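Local coordinates for protein neuraminidase (Bacteroides thetaiotaomicron, PDB 5MUL) that probably hydrolyses rhamnose-containing glycans as a beta-propeller glycoside hydrolase, and binds beta-D-glucuronic acid in its pocket, at residues P295-V300 with I329-P334; I299-G304 with A362-G367; E342-F347 with E389-Q394. All coordinates share one frame; numbering follows the deposited sequence.

Contact 1. Residues P295-V300 with I329-P334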
ATOM      1  N   PRO A 295       2.300  -3.949  22.186  1.00 19.77           N
ATOM      2  CA  PRO A 295       2.789  -3.820  20.798  1.00 19.69           C
ATOM      3  C   PRO A 295       3.217  -2.378  20.472  1.00 18.94           C
ATOM      4  O   PRO A 295       2.598  -1.420  20.988  1.00 19.81           O
ATOM      5  CB  PRO A 295       1.578  -4.231  19.967  1.00 20.86           C
ATOM      6  CG  PRO A 295       0.659  -4.922  20.912  1.00 20.61           C
ATOM      7  CD  PRO A 295       0.874  -4.270  22.228  1.00 21.17           C
ATOM      8  N   GLN A 296       4.280  -2.250  19.675  1.00 17.03           N
ATOM      9  CA  GLN A 296       4.840  -0.944  19.294  1.00 17.32           C
ATOM     10  C   GLN A 296       4.975  -0.849  17.791  1.00 17.04           C
ATOM     11  O   GLN A 296       5.273  -1.831  17.128  1.00 15.91           O
ATOM     12  CB  GLN A 296       6.212  -0.754  19.900  1.00 19.07           C
ATOM     13  CG  GLN A 296       6.236  -0.859  21.436  1.00 20.79           C
ATOM     14  CD  GLN A 296       5.645   0.343  22.159  1.00 23.23           C
ATOM     15  OE1 GLN A 296       5.343   1.400  21.568  1.00 22.45           O
ATOM     16  NE2 GLN A 296       5.483   0.189  23.476  1.00 23.25           N
ATOM     17  N   TYR A 297       4.744   0.342  17.269  1.00 15.04           N
ATOM     18  CA  TYR A 297       5.055   0.630  15.867  1.00 14.49           C
ATOM     19  C   TYR A 297       6.519   0.526  15.622  1.00 15.35           C
ATOM     20  O   TYR A 297       7.344   0.902  16.468  1.00 15.56           O
ATOM     21  CB  TYR A 297       4.558   2.023  15.505  1.00 14.21           C
ATOM     22  CG  TYR A 297       3.089   2.130  15.253  1.00 14.74           C
ATOM     23  CD1 TYR A 297       2.532   1.595  14.081  1.00 14.70           C
ATOM     24  CD2 TYR A 297       2.232   2.787  16.125  1.00 15.34           C
ATOM     25  CE1 TYR A 297       1.201   1.723  13.803  1.00 14.93           C
ATOM     26  CE2 TYR A 297       0.893   2.921  15.849  1.00 15.57           C
ATOM     27  CZ  TYR A 297       0.370   2.388  14.685  1.00 15.90           C
ATOM     28  OH  TYR A 297      -0.959   2.561  14.395  1.00 15.99           O
ATOM     29  N   ARG A 298       6.880   0.026  14.453  1.00 14.46           N
ATOM     30  CA  ARG A 298       8.248  -0.207  14.088  1.00 15.32           C
ATOM     31  C   ARG A 298       8.524   0.302  12.680  1.00 14.48           C
ATOM     32  O   ARG A 298       7.620   0.321  11.826  1.00 14.14           O
ATOM     33  CB  ARG A 298       8.565  -1.722  14.052  1.00 17.03           C
ATOM     34  CG  ARG A 298       8.047  -2.566  15.205  1.00 19.82           C
ATOM     35  CD  ARG A 298       8.938  -2.463  16.391  1.00 20.96           C
ATOM     36  NE  ARG A 298       8.370  -3.167  17.541  1.00 21.43           N
ATOM     37  CZ  ARG A 298       9.083  -3.643  18.563  1.00 23.96           C
ATOM     38  NH1 ARG A 298      10.412  -3.561  18.554  1.00 25.58           N
ATOM     39  NH2 ARG A 298       8.453  -4.241  19.568  1.00 23.67           N
ATOM     40  N   ILE A 299       9.777   0.628  12.444  1.00 15.27           N
ATOM     41  CA  ILE A 299      10.310   0.890  11.126  0.50 15.56           C
ATOM     42  C   ILE A 299      11.458  -0.106  10.927  1.00 16.63           C
ATOM     43  O   ILE A 299      12.302  -0.266  11.827  1.00 16.66           O
ATOM     44  CB  ILE A 299      10.710   2.376  10.969  0.50 16.12           C
ATOM     45  CG1 ILE A 299      11.165   2.662   9.546  0.50 16.35           C
ATOM     46  CG2 ILE A 299      11.762   2.821  11.992  0.50 16.23           C
ATOM     47  CD1 ILE A 299      10.015   2.744   8.570  0.50 15.78           C
ATOM     48  N   VAL A 300      11.473  -0.790   9.799  1.00 15.49           N
ATOM     49  CA  VAL A 300      12.493  -1.781   9.460  1.00 16.01           C
ATOM     50  C   VAL A 300      13.133  -1.323   8.172  1.00 15.34           C
ATOM     51  O   VAL A 300      12.419  -1.034   7.211  1.00 17.42           O
ATOM     52  CB  VAL A 300      11.871  -3.188   9.285  1.00 16.24           C
ATOM     53  CG1 VAL A 300      12.918  -4.194   8.832  1.00 17.87           C
ATOM     54  CG2 VAL A 300      11.195  -3.636  10.560  1.00 17.36           C
ATOM     55  N   ILE A 329      -9.147  -3.318  16.033  1.00 29.92           N
ATOM     56  CA  ILE A 329      -7.772  -3.208  16.526  1.00 25.56           C
ATOM     57  C   ILE A 329      -7.532  -1.730  16.886  1.00 23.26           C
ATOM     58  O   ILE A 329      -7.841  -0.849  16.082  1.00 23.72           O
ATOM     59  CB  ILE A 329      -6.713  -3.669  15.488  1.00 24.02           C
ATOM     60  CG1 ILE A 329      -6.983  -5.117  14.998  1.00 25.02           C
ATOM     61  CG2 ILE A 329      -5.312  -3.607  16.075  1.00 23.73           C
ATOM     62  CD1 ILE A 329      -6.137  -5.491  13.780  1.00 24.87           C
ATOM     63  N   PRO A 330      -6.970  -1.458  18.074  1.00 22.62           N
ATOM     64  CA  PRO A 330      -6.889  -0.069  18.576  1.00 22.48           C
ATOM     65  C   PRO A 330      -5.844   0.819  17.890  1.00 21.17           C
ATOM     66  O   PRO A 330      -5.751   2.022  18.218  1.00 21.01           O
ATOM     67  CB  PRO A 330      -6.571  -0.244  20.063  1.00 23.64           C
ATOM     68  CG  PRO A 330      -6.050  -1.626  20.218  1.00 23.82           C
ATOM     69  CD  PRO A 330      -6.637  -2.445  19.122  1.00 21.95           C
ATOM     70  N   VAL A 331      -5.048   0.239  16.997  1.00 19.24           N
ATOM     71  CA  VAL A 331      -4.088   0.969  16.174  1.00 17.60           C
ATOM     72  C   VAL A 331      -4.261   0.593  14.713  1.00 17.77           C
ATOM     73  O   VAL A 331      -4.768  -0.489  14.398  1.00 18.90           O
ATOM     74  CB  VAL A 331      -2.642   0.730  16.605  1.00 18.32           C
ATOM     75  CG1 VAL A 331      -2.499   0.962  18.092  1.00 18.92           C
ATOM     76  CG2 VAL A 331      -2.143  -0.664  16.250  1.00 18.35           C
ATOM     77  N   ALA A 332      -3.846   1.507  13.827  1.00 16.43           N
ATOM     78  CA  ALA A 332      -3.967   1.296  12.373  1.00 15.80           C
ATOM     79  C   ALA A 332      -2.675   0.730  11.795  1.00 14.51           C
ATOM     80  O   ALA A 332      -1.592   0.931  12.330  1.00 15.76           O
ATOM     81  CB  ALA A 332      -4.272   2.621  11.673  1.00 15.56           C
ATOM     82  N   ARG A 333      -2.818   0.100  10.641  1.00 14.32           N
ATOM     83  CA  ARG A 333      -1.651  -0.264   9.856  1.00 15.97           C
ATOM     84  C   ARG A 333      -1.018   1.050   9.344  1.00 14.79           C
ATOM     85  O   ARG A 333      -1.751   1.935   8.880  1.00 15.70           O
ATOM     86  CB  ARG A 333      -2.073  -1.126   8.675  1.00 17.22           C
ATOM     87  CG  ARG A 333      -2.560  -2.537   9.066  1.00 19.13           C
ATOM     88  CD  ARG A 333      -3.491  -3.106   7.974  1.00 22.21           C
ATOM     89  NE  ARG A 333      -3.591  -4.573   7.952  1.00 24.84           N
ATOM     90  CZ  ARG A 333      -4.556  -5.295   8.529  1.00 27.15           C
ATOM     91  NH1 ARG A 333      -4.512  -6.626   8.461  1.00 27.34           N
ATOM     92  NH2 ARG A 333      -5.559  -4.718   9.205  1.00 28.83           N
ATOM     93  N   PRO A 334       0.286   1.205   9.460  1.00 13.62           N
ATOM     94  CA  PRO A 334       0.943   2.472   9.171  1.00 14.26           C
ATOM     95  C   PRO A 334       1.291   2.679   7.715  1.00 14.22           C
ATOM     96  O   PRO A 334       1.380   1.700   6.934  1.00 15.15           O
ATOM     97  CB  PRO A 334       2.192   2.399   9.998  1.00 14.78           C
ATOM     98  CG  PRO A 334       2.550   0.927   9.984  1.00 14.64           C
ATOM     99  CD  PRO A 334       1.225   0.240  10.049  1.00 14.32           C
TER

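Contact 2. Residues I299-G304 with A362-G367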
ATOM      1  N   ILE A 299       9.777   0.628  12.444  1.00 15.27           N
ATOM      2  CA  ILE A 299      10.310   0.890  11.126  0.50 15.56           C
ATOM      3  C   ILE A 299      11.458  -0.106  10.927  1.00 16.63           C
ATOM      4  O   ILE A 299      12.302  -0.266  11.827  1.00 16.66           O
ATOM      5  CB  ILE A 299      10.710   2.376  10.969  0.50 16.12           C
ATOM      6  CG1 ILE A 299      11.165   2.662   9.546  0.50 16.35           C
ATOM      7  CG2 ILE A 299      11.762   2.821  11.992  0.50 16.23           C
ATOM      8  CD1 ILE A 299      10.015   2.744   8.570  0.50 15.78           C
ATOM      9  N   VAL A 300      11.473  -0.790   9.799  1.00 15.49           N
ATOM     10  CA  VAL A 300      12.493  -1.781   9.460  1.00 16.01           C
ATOM     11  C   VAL A 300      13.133  -1.323   8.172  1.00 15.34           C
ATOM     12  O   VAL A 300      12.419  -1.034   7.211  1.00 17.42           O
ATOM     13  CB  VAL A 300      11.871  -3.188   9.285  1.00 16.24           C
ATOM     14  CG1 VAL A 300      12.918  -4.194   8.832  1.00 17.87           C
ATOM     15  CG2 VAL A 300      11.195  -3.636  10.560  1.00 17.36           C
ATOM     16  N   TRP A 301      14.437  -1.190   8.098  1.00 15.16           N
ATOM     17  CA  TRP A 301      15.055  -0.681   6.905  1.00 15.33           C
ATOM     18  C   TRP A 301      16.409  -1.284   6.667  1.00 17.11           C
ATOM     19  O   TRP A 301      17.043  -1.814   7.610  1.00 16.88           O
ATOM     20  CB  TRP A 301      15.150   0.866   6.925  1.00 16.53           C
ATOM     21  CG  TRP A 301      16.265   1.456   7.791  1.00 17.20           C
ATOM     22  CD1 TRP A 301      17.453   1.966   7.358  1.00 18.35           C
ATOM     23  CD2 TRP A 301      16.257   1.607   9.226  1.00 17.93           C
ATOM     24  NE1 TRP A 301      18.190   2.416   8.444  1.00 19.06           N
ATOM     25  CE2 TRP A 301      17.470   2.216   9.590  1.00 18.44           C
ATOM     26  CE3 TRP A 301      15.332   1.306  10.231  1.00 17.80           C
ATOM     27  CZ2 TRP A 301      17.789   2.501  10.948  1.00 19.34           C
ATOM     28  CZ3 TRP A 301      15.648   1.575  11.565  1.00 19.09           C
ATOM     29  CH2 TRP A 301      16.865   2.169  11.909  1.00 19.67           C
ATOM     30  N   ASN A 302      16.839  -1.239   5.421  1.00 15.68           N
ATOM     31  CA  ASN A 302      18.144  -1.750   5.038  1.00 17.75           C
ATOM     32  C   ASN A 302      18.910  -0.565   4.472  1.00 20.58           C
ATOM     33  O   ASN A 302      18.413   0.145   3.605  1.00 19.56           O
ATOM     34  CB  ASN A 302      18.035  -2.893   4.024  1.00 18.70           C
ATOM     35  CG  ASN A 302      19.384  -3.539   3.724  1.00 18.98           C
ATOM     36  OD1 ASN A 302      20.138  -3.036   2.902  1.00 19.88           O
ATOM     37  ND2 ASN A 302      19.677  -4.638   4.380  1.00 18.27           N
ATOM     38  N   ASP A 303      20.126  -0.360   4.971  1.00 23.61           N
ATOM     39  CA  ASP A 303      20.942   0.803   4.577  1.00 27.12           C
ATOM     40  C   ASP A 303      21.958   0.505   3.474  1.00 30.58           C
ATOM     41  O   ASP A 303      22.812   1.345   3.190  1.00 31.37           O
ATOM     42  CB  ASP A 303      21.659   1.380   5.816  1.00 27.20           C
ATOM     43  CG  ASP A 303      22.601   0.379   6.492  1.00 26.56           C
ATOM     44  OD1 ASP A 303      22.930  -0.691   5.931  1.00 25.74           O
ATOM     45  OD2 ASP A 303      22.997   0.669   7.637  1.00 30.36           O
ATOM     46  N   GLY A 304      21.866  -0.676   2.865  1.00 30.52           N
ATOM     47  CA  GLY A 304      22.847  -1.142   1.879  1.00 33.12           C
ATOM     48  C   GLY A 304      23.793  -2.187   2.454  1.00 33.34           C
ATOM     49  O   GLY A 304      24.388  -2.954   1.702  1.00 37.69           O
ATOM     50  N   ALA A 362      14.180  13.290  11.569  1.00 21.90           N
ATOM     51  CA  ALA A 362      15.085  13.804  10.554  1.00 22.13           C
ATOM     52  C   ALA A 362      16.030  12.759   9.979  1.00 22.54           C
ATOM     53  O   ALA A 362      16.581  12.914   8.879  1.00 22.82           O
ATOM     54  CB  ALA A 362      15.909  14.958  11.138  1.00 24.18           C
ATOM     55  N   ASP A 363      16.281  11.704  10.746  1.00 21.15           N
ATOM     56  CA  ASP A 363      17.190  10.666  10.313  1.00 22.58           C
ATOM     57  C   ASP A 363      16.878   9.422  11.110  1.00 22.64           C
ATOM     58  O   ASP A 363      17.032   9.394  12.337  1.00 22.48           O
ATOM     59  CB  ASP A 363      18.644  11.112  10.529  1.00 24.73           C
ATOM     60  CG  ASP A 363      19.650  10.153   9.946  1.00 29.07           C
ATOM     61  OD1 ASP A 363      19.364   8.946   9.777  1.00 33.82           O
ATOM     62  OD2 ASP A 363      20.789  10.604   9.686  1.00 33.66           O
ATOM     63  N   VAL A 364      16.403   8.401  10.413  1.00 21.87           N
ATOM     64  CA  VAL A 364      15.971   7.164  11.039  1.00 22.03           C
ATOM     65  C   VAL A 364      17.085   6.513  11.869  1.00 22.53           C
ATOM     66  O   VAL A 364      16.791   5.927  12.893  1.00 23.04           O
ATOM     67  CB  VAL A 364      15.383   6.182   9.998  1.00 22.94           C
ATOM     68  CG1 VAL A 364      16.418   5.713   8.997  1.00 23.01           C
ATOM     69  CG2 VAL A 364      14.662   5.018  10.687  1.00 23.78           C
ATOM     70  N   ALA A 365      18.332   6.665  11.435  1.00 23.53           N
ATOM     71  CA  ALA A 365      19.474   6.061  12.146  1.00 26.98           C
ATOM     72  C   ALA A 365      19.765   6.720  13.490  1.00 28.87           C
ATOM     73  O   ALA A 365      20.153   6.025  14.437  1.00 29.95           O
ATOM     74  CB  ALA A 365      20.712   6.083  11.279  1.00 27.55           C
ATOM     75  N   ASN A 366      19.598   8.033  13.592  1.00 28.13           N
ATOM     76  CA  ASN A 366      20.047   8.741  14.818  1.00 30.35           C
ATOM     77  C   ASN A 366      19.106   9.744  15.468  1.00 32.04           C
ATOM     78  O   ASN A 366      19.291  10.062  16.647  1.00 34.30           O
ATOM     79  CB  ASN A 366      21.407   9.393  14.565  1.00 33.55           C
ATOM     80  CG  ASN A 366      21.412  10.273  13.347  1.00 34.63           C
ATOM     81  OD1 ASN A 366      20.612  11.199  13.245  1.00 38.54           O
ATOM     82  ND2 ASN A 366      22.307   9.984  12.406  1.00 38.74           N
ATOM     83  N   GLY A 367      18.101  10.233  14.744  1.00 28.49           N
ATOM     84  CA  GLY A 367      17.273  11.324  15.236  1.00 27.53           C
ATOM     85  C   GLY A 367      16.109  10.891  16.094  1.00 27.61           C
ATOM     86  O   GLY A 367      15.563   9.795  15.915  1.00 29.83           O
TER

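Contact 3. Residues E342-F347 with E389-Q394. With BDP (beta-D-glucopyranuronic acid), chain B.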
ATOM      1  N   GLU A 342      15.051  10.689   6.281  1.00 19.51           N
ATOM      2  CA  GLU A 342      14.019  11.396   7.016  1.00 19.05           C
ATOM      3  C   GLU A 342      12.688  10.651   6.768  1.00 17.53           C
ATOM      4  O   GLU A 342      12.381  10.330   5.616  1.00 18.42           O
ATOM      5  CB  GLU A 342      13.912  12.851   6.531  1.00 21.37           C
ATOM      6  CG  GLU A 342      12.838  13.682   7.186  1.00 23.57           C
ATOM      7  CD  GLU A 342      12.815  15.150   6.739  1.00 26.52           C
ATOM      8  OE1 GLU A 342      13.217  15.459   5.607  1.00 30.47           O
ATOM      9  OE2 GLU A 342      12.347  15.994   7.519  1.00 28.12           O
ATOM     10  N   ILE A 343      11.951  10.393   7.828  1.00 16.58           N
ATOM     11  CA  ILE A 343      10.727   9.591   7.736  1.00 16.58           C
ATOM     12  C   ILE A 343       9.550  10.368   8.261  1.00 15.46           C
ATOM     13  O   ILE A 343       9.609  10.998   9.313  1.00 16.41           O
ATOM     14  CB  ILE A 343      10.806   8.336   8.627  1.00 18.73           C
ATOM     15  CG1 ILE A 343      12.152   7.643   8.510  1.00 21.41           C
ATOM     16  CG2 ILE A 343       9.618   7.413   8.354  1.00 18.51           C
ATOM     17  CD1 ILE A 343      12.475   7.105   7.171  1.00 21.60           C
ATOM     18  N   PHE A 344       8.420  10.281   7.541  1.00 14.84           N
ATOM     19  CA  PHE A 344       7.132  10.723   8.025  1.00 13.83           C
ATOM     20  C   PHE A 344       6.277   9.467   8.132  1.00 13.14           C
ATOM     21  O   PHE A 344       6.047   8.799   7.105  1.00 13.86           O
ATOM     22  CB  PHE A 344       6.553  11.729   7.029  1.00 14.94           C
ATOM     23  CG  PHE A 344       7.420  12.945   6.833  1.00 16.02           C
ATOM     24  CD1 PHE A 344       8.398  12.940   5.884  1.00 16.25           C
ATOM     25  CD2 PHE A 344       7.256  14.069   7.627  1.00 17.25           C
ATOM     26  CE1 PHE A 344       9.248  14.046   5.702  1.00 18.06           C
ATOM     27  CE2 PHE A 344       8.085  15.187   7.431  1.00 17.78           C
ATOM     28  CZ  PHE A 344       9.057  15.156   6.488  1.00 18.81           C
ATOM     29  N   TYR A 345       5.871   9.112   9.337  1.00 12.57           N
ATOM     30  CA  TYR A 345       5.272   7.811   9.633  1.00 12.69           C
ATOM     31  C   TYR A 345       3.854   8.079  10.096  1.00 12.31           C
ATOM     32  O   TYR A 345       3.665   8.698  11.138  1.00 13.50           O
ATOM     33  CB  TYR A 345       6.150   7.159  10.705  1.00 13.09           C
ATOM     34  CG  TYR A 345       5.884   5.706  11.026  1.00 12.20           C
ATOM     35  CD1 TYR A 345       4.786   5.321  11.772  1.00 12.53           C
ATOM     36  CD2 TYR A 345       6.784   4.727  10.637  1.00 12.05           C
ATOM     37  CE1 TYR A 345       4.558   3.968  12.106  1.00 13.05           C
ATOM     38  CE2 TYR A 345       6.590   3.400  10.984  1.00 12.48           C
ATOM     39  CZ  TYR A 345       5.468   3.036  11.698  1.00 12.46           C
ATOM     40  OH  TYR A 345       5.235   1.716  12.060  1.00 13.90           O
ATOM     41  N   ILE A 346       2.851   7.675   9.306  1.00 12.16           N
ATOM     42  CA  ILE A 346       1.471   8.063   9.550  1.00 12.36           C
ATOM     43  C   ILE A 346       0.744   6.906  10.188  1.00 13.30           C
ATOM     44  O   ILE A 346       0.836   5.774   9.705  1.00 12.53           O
ATOM     45  CB  ILE A 346       0.767   8.482   8.230  1.00 13.40           C
ATOM     46  CG1 ILE A 346       1.602   9.533   7.473  1.00 14.88           C
ATOM     47  CG2 ILE A 346      -0.631   8.958   8.522  1.00 13.93           C
ATOM     48  CD1 ILE A 346       1.872  10.793   8.257  1.00 17.34           C
ATOM     49  N   PHE A 347       0.014   7.168  11.249  1.00 13.38           N
ATOM     50  CA  PHE A 347      -0.668   6.137  11.997  1.00 13.59           C
ATOM     51  C   PHE A 347      -1.911   6.677  12.680  1.00 14.89           C
ATOM     52  O   PHE A 347      -2.285   7.869  12.507  1.00 15.51           O
ATOM     53  CB  PHE A 347       0.297   5.499  13.012  1.00 14.45           C
ATOM     54  CG  PHE A 347       0.731   6.414  14.127  1.00 15.08           C
ATOM     55  CD1 PHE A 347       1.707   7.392  13.942  1.00 15.89           C
ATOM     56  CD2 PHE A 347       0.187   6.252  15.392  1.00 16.96           C
ATOM     57  CE1 PHE A 347       2.108   8.220  14.997  1.00 17.02           C
ATOM     58  CE2 PHE A 347       0.566   7.088  16.437  1.00 17.57           C
ATOM     59  CZ  PHE A 347       1.543   8.034  16.256  1.00 17.72           C
ATOM     60  N   GLU A 389       2.404   8.722  -5.757  1.00 13.25           N
ATOM     61  CA  GLU A 389       3.060   9.385  -6.842  1.00 15.05           C
ATOM     62  C   GLU A 389       3.322  10.852  -6.551  1.00 14.63           C
ATOM     63  O   GLU A 389       4.350  11.398  -6.947  1.00 15.68           O
ATOM     64  CB  GLU A 389       2.275   9.172  -8.133  1.00 16.34           C
ATOM     65  CG  GLU A 389       2.156   7.691  -8.479  1.00 17.99           C
ATOM     66  CD  GLU A 389       3.528   7.038  -8.530  1.00 19.52           C
ATOM     67  OE1 GLU A 389       4.303   7.459  -9.390  1.00 20.57           O
ATOM     68  OE2 GLU A 389       3.805   6.132  -7.693  1.00 19.37           O
ATOM     69  N   LEU A 390       2.377  11.498  -5.861  1.00 13.69           N
ATOM     70  CA  LEU A 390       2.580  12.881  -5.488  1.00 13.70           C
ATOM     71  C   LEU A 390       3.833  13.035  -4.620  1.00 13.46           C
ATOM     72  O   LEU A 390       4.600  14.002  -4.800  1.00 13.83           O
ATOM     73  CB  LEU A 390       1.346  13.434  -4.795  1.00 13.58           C
ATOM     74  CG  LEU A 390       1.451  14.927  -4.454  1.00 14.16           C
ATOM     75  CD1 LEU A 390       1.547  15.828  -5.680  1.00 14.87           C
ATOM     76  CD2 LEU A 390       0.277  15.305  -3.580  1.00 14.78           C
ATOM     77  N   TRP A 391       4.075  12.115  -3.683  1.00 13.36           N
ATOM     78  CA  TRP A 391       5.289  12.170  -2.873  1.00 13.63           C
ATOM     79  C   TRP A 391       6.531  11.971  -3.719  1.00 13.96           C
ATOM     80  O   TRP A 391       7.495  12.752  -3.647  1.00 14.39           O
ATOM     81  CB  TRP A 391       5.286  11.118  -1.755  1.00 13.66           C
ATOM     82  CG  TRP A 391       6.526  11.240  -0.926  1.00 13.79           C
ATOM     83  CD1 TRP A 391       7.639  10.454  -0.997  1.00 13.77           C
ATOM     84  CD2 TRP A 391       6.821  12.278   0.016  1.00 13.96           C
ATOM     85  NE1 TRP A 391       8.584  10.915  -0.108  1.00 14.15           N
ATOM     86  CE2 TRP A 391       8.125  12.052   0.489  1.00 14.48           C
ATOM     87  CE3 TRP A 391       6.106  13.398   0.490  1.00 15.26           C
ATOM     88  CZ2 TRP A 391       8.693  12.846   1.467  1.00 15.32           C
ATOM     89  CZ3 TRP A 391       6.669  14.186   1.463  1.00 16.28           C
ATOM     90  CH2 TRP A 391       7.962  13.928   1.919  1.00 15.93           C
ATOM     91  N   LYS A 392       6.507  10.981  -4.601  1.00 14.67           N
ATOM     92  CA  LYS A 392       7.704  10.754  -5.431  1.00 16.50           C
ATOM     93  C   LYS A 392       8.034  11.930  -6.334  1.00 17.97           C
ATOM     94  O   LYS A 392       9.205  12.249  -6.532  1.00 19.00           O
ATOM     95  CB  LYS A 392       7.500   9.580  -6.342  1.00 16.53           C
ATOM     96  CG  LYS A 392       7.420   8.268  -5.641  1.00 17.45           C
ATOM     97  CD  LYS A 392       7.011   7.276  -6.711  1.00 20.03           C
ATOM     98  CE  LYS A 392       6.717   5.943  -6.164  1.00 20.62           C
ATOM     99  NZ  LYS A 392       6.381   5.041  -7.325  1.00 19.95           N
ATOM    100  N   LYS A 393       7.008  12.534  -6.931  1.00 18.43           N
ATOM    101  CA  LYS A 393       7.209  13.575  -7.949  1.00 20.77           C
ATOM    102  C   LYS A 393       7.382  14.951  -7.361  1.00 21.18           C
ATOM    103  O   LYS A 393       8.146  15.744  -7.928  1.00 22.32           O
ATOM    104  CB  LYS A 393       6.057  13.597  -8.965  1.00 24.31           C
ATOM    105  CG  LYS A 393       5.947  12.362  -9.840  1.00 27.62           C
ATOM    106  CD  LYS A 393       7.194  12.081 -10.672  1.00 32.58           C
ATOM    107  CE  LYS A 393       6.952  10.922 -11.642  1.00 35.51           C
ATOM    108  NZ  LYS A 393       8.009  10.855 -12.689  1.00 38.57           N
ATOM    109  N   GLN A 394       6.690  15.268  -6.264  1.00 18.79           N
ATOM    110  CA  GLN A 394       6.649  16.648  -5.730  1.00 19.19           C
ATOM    111  C   GLN A 394       7.003  16.778  -4.253  1.00 19.45           C
ATOM    112  O   GLN A 394       7.025  17.881  -3.697  1.00 20.15           O
ATOM    113  CB  GLN A 394       5.258  17.248  -5.985  1.00 19.77           C
ATOM    114  CG  GLN A 394       4.823  17.239  -7.449  1.00 22.70           C
ATOM    115  CD  GLN A 394       3.638  18.131  -7.775  1.00 25.34           C
ATOM    116  OE1 GLN A 394       3.427  19.159  -7.147  1.00 27.26           O
ATOM    117  NE2 GLN A 394       2.858  17.727  -8.769  1.00 25.66           N
TER
HETATM  118  C1  BDP B 501       8.519   4.542 -11.906  1.00 21.89           C
HETATM  119  C2  BDP B 501       8.335   5.533 -10.767  1.00 21.58           C
HETATM  120  C3  BDP B 501       7.077   6.354 -11.046  1.00 21.53           C
HETATM  121  C4  BDP B 501       7.116   6.938 -12.466  1.00 21.65           C
HETATM  122  C5  BDP B 501       7.315   5.845 -13.494  1.00 21.50           C
HETATM  123  C6  BDP B 501       7.350   6.384 -14.897  1.00 23.94           C
HETATM  124  O2  BDP B 501       8.178   4.868  -9.501  1.00 19.51           O
HETATM  125  O3  BDP B 501       6.946   7.369 -10.056  1.00 21.71           O
HETATM  126  O4  BDP B 501       5.886   7.609 -12.725  1.00 24.17           O
HETATM  127  O5  BDP B 501       8.557   5.225 -13.182  1.00 20.88           O
HETATM  128  O6A BDP B 501       8.393   6.950 -15.292  1.00 26.22           O
HETATM  129  O1  BDP B 501       9.762   3.864 -11.720  1.00 23.45           O
HETATM  130  O6B BDP B 501       6.339   6.250 -15.618  1.00 23.22           O

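Contact 1. Residues P295-V300 with I329-P334
The first torsion of Y297 sets CG anti to the carbonyl carbon (chi1 -78°). This swings the ring off strand 296-302 toward the loop that holds V331, A332 and P334, and points its hydroxyl at the A332 backbone. There Y297 OH donates a hydrogen bond to A332 O, 2.7 Å away. The donor lies in the carbonyl plane, on a lone pair of the oxygen, and the C=O...donor angle is 130°. The same oxygen sits at the ring edge, close to the ring plane, with A332 O 3.3 Å from Y297 CE1. The phenol is therefore tied by its outer end to a main-chain atom.

V331 approaches from the opposite direction. Its CB is 3.3 Å from Y297 OH and 3.9 Å from Y297 CZ, so the valine meets the phenol end of the ring. P334 lies obliquely along the side of the ring that carries CD1 and CE1. The closest of its CB contacts is P334 CB to Y297 CE1, at 4.0 Å.

This is a junction between two sheets of the beta-propeller. Y297 belongs to a four-stranded antiparallel sheet, in which strand 296-302 lies between strands 281-287 and 307-311. The loop that receives it leads straight into strand 335-339, an outermost strand of the next sheet along the chain. The tyrosine thus spans from one sheet to the lead-in of the following one.

The loop has further anchors close by. R333 N bonds to E383 OE1, and P334 O bonds to S272 OG. V331 also touches Y286 and R315.

Contact 2. Residues I299-G304 with A362-G367
V364 presses both its methyl groups onto one face of the W301 indole. The pair joins two neighbouring antiparallel sheets of the beta-propeller: W301 is on strand 296-302, and V364 is on the loop between strands 357-361 and 370-373. V364 CG2 sits over the six-membered ring as a CH-pi contact. It is 3.7 Å from the ring centroid and 10° off the normal. V364 CG1 stands above the same face nearer the CE2-NE1 rim, 3.7 Å from W301 CE2. In V364, chi1 of 65° sets CG1 between the backbone N and the carbonyl carbon and leaves CG2 anti to N, which lets both branches face the ring. V364 CG2 also touches I299 CG2, at 3.9 Å. A365 adds its CA, 4.1 Å from W301 CZ2.

In the next shell, W301 also meets the rings of H308 and Y282. R310 holds the loop, since its NH1 bonds to V364 O and its NH2 to G367 O. D363 O accepts from N366 N and G367 N. Its side chain forms an Asx turn: D363 OD1 accepts from A365 N at 3.0 Å, on the anti side of the carboxylate, with the nitrogen 35° out of its plane.

Contact 3. Residues E342-F347 with E389-Q394
F344 and W391 meet through a single corner of the indole, while other residues of the same short helix hold a sugar. W391 CH2 comes to 4.0 Å from F344 CE1, the closest approach. The two side chains cross at about a right angle. The ring planes make 63°, and the centroids of the F344 ring and the W391 six-membered ring lie 5.8 Å apart. F344 is on strand 342-347 and W391 on helix 388-394, the only helix in the modelled chain. The indole points off the helix because its CG is anti to the backbone N (chi1 -178°). Its NE1 bonds to V338 O, which restrains its rotation.

E389 and K392 face the bound beta-D-glucuronic acid. E389 OE1 accepts from O3 of the sugar at 2.7 Å. K392 is extended beyond CG, and its NZ donates a hydrogen bond to O2 of the sugar, 2.8 Å away. K392 NZ also forms a salt bridge with E389 OE2, on its syn lone pair, and bonds to V202 O. The carboxylate is shared out, one oxygen to the sugar and one to the lysine. This is consistent with the pair recognising O2 and O3 together.

Overall arrangement
The three contacts lie in one region of the beta-propeller, with centres about 15 to 17 Å apart. Contacts 1 and 2 both start from strand 296-302 and share I299 and V300. From there, contact 1 reaches the loop before strand 335-339, and contact 2 the loop after strand 357-361. Contact 3 uses strand 342-347 of the same following sheet and joins it to the helix that carries sugar-binding residues. Contact 1 closes before contact 3 opens, whereas contacts 2 and 3 alternate along the chain. Contact 1 touches contact 3 at R298 and Y345. Together they link two sheets to the glucuronate pocket helix.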